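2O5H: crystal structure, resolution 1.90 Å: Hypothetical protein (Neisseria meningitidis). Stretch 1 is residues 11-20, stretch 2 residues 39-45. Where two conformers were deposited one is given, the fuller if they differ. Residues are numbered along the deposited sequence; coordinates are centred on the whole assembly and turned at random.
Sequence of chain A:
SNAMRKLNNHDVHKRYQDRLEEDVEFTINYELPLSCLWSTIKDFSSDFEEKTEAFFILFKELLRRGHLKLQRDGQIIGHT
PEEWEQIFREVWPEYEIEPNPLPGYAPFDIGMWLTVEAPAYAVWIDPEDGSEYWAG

Stretch 1 11-20: DVHKRYQDRL
Stretch 2, residues 39-45: STIKDFS

The contact joins a helical segment and the loop after it (11-20) to a second segment (39-45) that is helical at its start; both lie in the same chain, and no two touching residues are closer than 21 positions in sequence. Residues 11-16 are helical, continuing a helix that begins earlier; Arg 15 N bonds to Asp 11 O at 3.0 Å and Tyr 16 N to Val 12 O at 2.8 Å. Arg 19, with phi/psi of -122/1, takes the N-cap position right before a helix, its N reaching Tyr 16 O at 3.0 Å. In the second stretch, 39-41 are helical, and 42-44 keep helical phi/psi without the regular bonds. Tighter i to i+3 links hold the chain there: Lys 42 N to Ser 39 O at 3.2 Å and Phe 44 N to Ile 41 O at 2.9 Å. Ser 45 then extends at -159/153. For register, the CA atoms of Tyr 16 and Phe 44 lie 7.8 Å apart, those of Val 12 and Ser 45 9.8 Å apart.

The apolar part is organized around Phe 44, whose CA-to-CB bond points toward stretch 1 and whose chi1 is t (170°), chi2 66°. Tyr 16, also t at chi1 (-179°) with chi2 77°, turns its ring edge to the face of Phe 44; the centroids are 5.5 Å apart and the planes meet at 84°. One helical turn earlier, Val 12 (chi1 t) packs at the ring's edge, CG1 to Phe 44 CE2 at 3.7 Å. Tyr 16 also serves a second neighbour: its CE1 lies 3.8 Å from Ile 41 CG2. Ile 41 is p at both chi angles. A single aromatic thus bridges two residues three apart on the opposing segment.

The polar part is a two-pronged salt bridge. Arg 19, p, t, m through chi3 with chi4 at 158°, sends NH2 to Asp 43 OD1 at 2.9 Å (164° at the hydrogen) and NH1 to Asp 43 OD2 at 3.0 Å (152°). Asp 43, chi1 p and chi2 -67°, starts with CB sideways, but its carboxylate comes nearer, so both oxygens meet the guanidinium end-on. Arg 19 NH2 also approaches Thr 40 O to 2.7 Å, where the angle is too poor for a hydrogen bond. Phe 44 CB covers one guanidinium face, 3.6 Å from Arg 19 NH1, bringing charge and apolar packing together.

Arg 15 (m, t, m, chi4 110°) points its CA-to-CB bond toward stretch 2 but is tethered within its own helix by a salt bridge from NE to Asp 11 OD2 at 3.1 Å. Its NH1 lies 4.1 Å from Phe 44 CZ, obliquely placed.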

# COMPACT_ATOMS: atom_id res chain seq x y z
N ASP A 11 -22.65 6.59 11.38
CA ASP A 11 -22.34 5.47 12.26
C ASP A 11 -20.97 4.85 11.92
O ASP A 11 -20.18 4.56 12.81
CB ASP A 11 -23.46 4.43 12.15
CG ASP A 11 -23.10 3.09 12.76
OD1 ASP A 11 -22.86 3.04 13.98
OD2 ASP A 11 -23.06 2.09 12.01
N VAL A 12 -20.69 4.67 10.64
CA VAL A 12 -19.39 4.11 10.21
C VAL A 12 -18.29 5.08 10.59
O VAL A 12 -17.22 4.68 11.06
CB VAL A 12 -19.39 3.82 8.68
CG1 VAL A 12 -18.13 3.14 8.25
CG2 VAL A 12 -20.58 2.94 8.35
N HIS A 13 -18.57 6.36 10.39
CA HIS A 13 -17.67 7.43 10.71
C HIS A 13 -17.29 7.38 12.19
O HIS A 13 -16.12 7.49 12.53
CB HIS A 13 -18.35 8.76 10.37
CG HIS A 13 -17.39 9.89 10.16
ND1 HIS A 13 -16.85 10.61 11.21
CD2 HIS A 13 -16.87 10.42 9.03
CE1 HIS A 13 -16.02 11.53 10.73
NE2 HIS A 13 -16.02 11.44 9.41
N LYS A 14 -18.28 7.23 13.06
CA LYS A 14 -18.05 7.07 14.50
C LYS A 14 -17.26 5.82 14.87
O LYS A 14 -16.34 5.88 15.70
CB LYS A 14 -19.38 7.11 15.24
CG LYS A 14 -19.23 7.44 16.71
CD LYS A 14 -20.51 8.03 17.29
CE LYS A 14 -20.53 7.81 18.80
NZ LYS A 14 -21.80 8.30 19.43
N ARG A 15 -17.60 4.68 14.26
CA ARG A 15 -16.90 3.44 14.54
C ARG A 15 -15.45 3.49 14.06
O ARG A 15 -14.58 2.94 14.72
CB ARG A 15 -17.63 2.24 13.95
CG ARG A 15 -19.01 2.04 14.58
CD ARG A 15 -19.66 0.73 14.14
NE ARG A 15 -20.34 0.88 12.86
CZ ARG A 15 -19.92 0.32 11.73
NH1 ARG A 15 -18.85 -0.44 11.76
NH2 ARG A 15 -20.58 0.50 10.58
N TYR A 16 -15.18 4.16 12.94
CA TYR A 16 -13.80 4.22 12.41
C TYR A 16 -12.88 5.06 13.31
O TYR A 16 -11.67 4.79 13.43
CB TYR A 16 -13.75 4.65 10.92
CG TYR A 16 -12.30 4.67 10.42
CD1 TYR A 16 -11.63 3.48 10.10
CD2 TYR A 16 -11.60 5.88 10.34
CE1 TYR A 16 -10.32 3.49 9.70
CE2 TYR A 16 -10.26 5.91 9.97
CZ TYR A 16 -9.62 4.72 9.65
OH TYR A 16 -8.30 4.78 9.26
N GLN A 17 -13.47 6.03 14.02
CA GLN A 17 -12.73 6.92 14.91
C GLN A 17 -11.78 6.23 15.88
O GLN A 17 -10.72 6.76 16.18
CB GLN A 17 -13.70 7.84 15.67
CG GLN A 17 -13.25 9.31 15.69
CD GLN A 17 -12.97 9.89 14.29
OE1 GLN A 17 -13.51 9.42 13.27
NE2 GLN A 17 -12.12 10.91 14.24
N ASP A 18 -12.15 5.04 16.37
CA ASP A 18 -11.35 4.31 17.36
C ASP A 18 -10.09 3.60 16.81
O ASP A 18 -9.32 3.01 17.57
CB ASP A 18 -12.22 3.29 18.11
CG ASP A 18 -13.63 3.81 18.42
OD1 ASP A 18 -13.86 5.04 18.40
OD2 ASP A 18 -14.50 2.97 18.70
N ARG A 19 -9.90 3.61 15.49
CA ARG A 19 -8.62 3.11 14.90
C ARG A 19 -7.91 4.17 14.07
O ARG A 19 -6.85 3.90 13.49
CB ARG A 19 -8.85 1.85 14.06
CG ARG A 19 -9.87 2.06 12.90
CD ARG A 19 -10.01 0.82 12.06
NE ARG A 19 -8.88 0.61 11.13
CZ ARG A 19 -8.56 -0.56 10.61
NH1 ARG A 19 -9.26 -1.63 10.98
NH2 ARG A 19 -7.54 -0.66 9.74
N LEU A 20 -8.48 5.38 14.00
CA LEU A 20 -7.94 6.43 13.13
C LEU A 20 -6.46 6.73 13.42
O LEU A 20 -5.66 6.81 12.50
CB LEU A 20 -8.80 7.71 13.20
CG LEU A 20 -8.30 9.00 12.52
CD1 LEU A 20 -8.06 8.82 11.02
CD2 LEU A 20 -9.25 10.15 12.70
N SER A 39 -5.39 -0.57 1.42
CA SER A 39 -5.02 -1.82 2.10
C SER A 39 -5.04 -1.70 3.65
O SER A 39 -5.45 -2.63 4.35
CB SER A 39 -3.66 -2.29 1.60
OG SER A 39 -3.75 -2.55 0.21
N THR A 40 -4.62 -0.55 4.17
CA THR A 40 -4.62 -0.26 5.60
C THR A 40 -6.02 -0.35 6.24
O THR A 40 -6.17 -0.82 7.39
CB THR A 40 -4.02 1.18 5.86
OG1 THR A 40 -2.67 1.24 5.39
CG2 THR A 40 -4.04 1.54 7.35
N ILE A 41 -7.05 0.07 5.49
CA ILE A 41 -8.42 0.06 6.03
C ILE A 41 -9.18 -1.24 5.68
O ILE A 41 -10.28 -1.48 6.18
CB ILE A 41 -9.23 1.38 5.69
CG1 ILE A 41 -9.35 1.68 4.17
CG2 ILE A 41 -8.64 2.58 6.40
CD1 ILE A 41 -10.33 0.74 3.47
N LYS A 42 -8.57 -2.09 4.86
CA LYS A 42 -9.28 -3.29 4.38
C LYS A 42 -9.87 -4.16 5.49
O LYS A 42 -10.96 -4.70 5.36
CB LYS A 42 -8.33 -4.14 3.56
CG LYS A 42 -8.48 -3.92 2.08
CD LYS A 42 -9.70 -4.69 1.55
CE LYS A 42 -9.28 -5.70 0.47
NZ LYS A 42 -10.44 -6.59 0.12
N ASP A 43 -9.12 -4.29 6.58
CA ASP A 43 -9.53 -5.18 7.67
C ASP A 43 -10.66 -4.59 8.49
O ASP A 43 -11.24 -5.30 9.31
CB ASP A 43 -8.34 -5.53 8.57
CG ASP A 43 -7.86 -4.34 9.37
OD1 ASP A 43 -7.34 -3.38 8.79
OD2 ASP A 43 -8.00 -4.35 10.61
N PHE A 44 -11.00 -3.32 8.25
CA PHE A 44 -12.05 -2.63 9.04
C PHE A 44 -13.44 -3.20 8.76
O PHE A 44 -14.25 -3.28 9.66
CB PHE A 44 -12.02 -1.12 8.78
CG PHE A 44 -13.20 -0.35 9.35
CD1 PHE A 44 -13.40 -0.26 10.72
CD2 PHE A 44 -14.09 0.30 8.48
CE1 PHE A 44 -14.48 0.47 11.25
CE2 PHE A 44 -15.17 1.04 8.96
CZ PHE A 44 -15.37 1.13 10.37
N SER A 45 -13.68 -3.62 7.51
CA SER A 45 -15.00 -4.09 7.12
C SER A 45 -14.93 -4.96 5.90
O SER A 45 -14.01 -4.80 5.06
CB SER A 45 -15.95 -2.89 6.89
OG SER A 45 -17.27 -3.35 6.71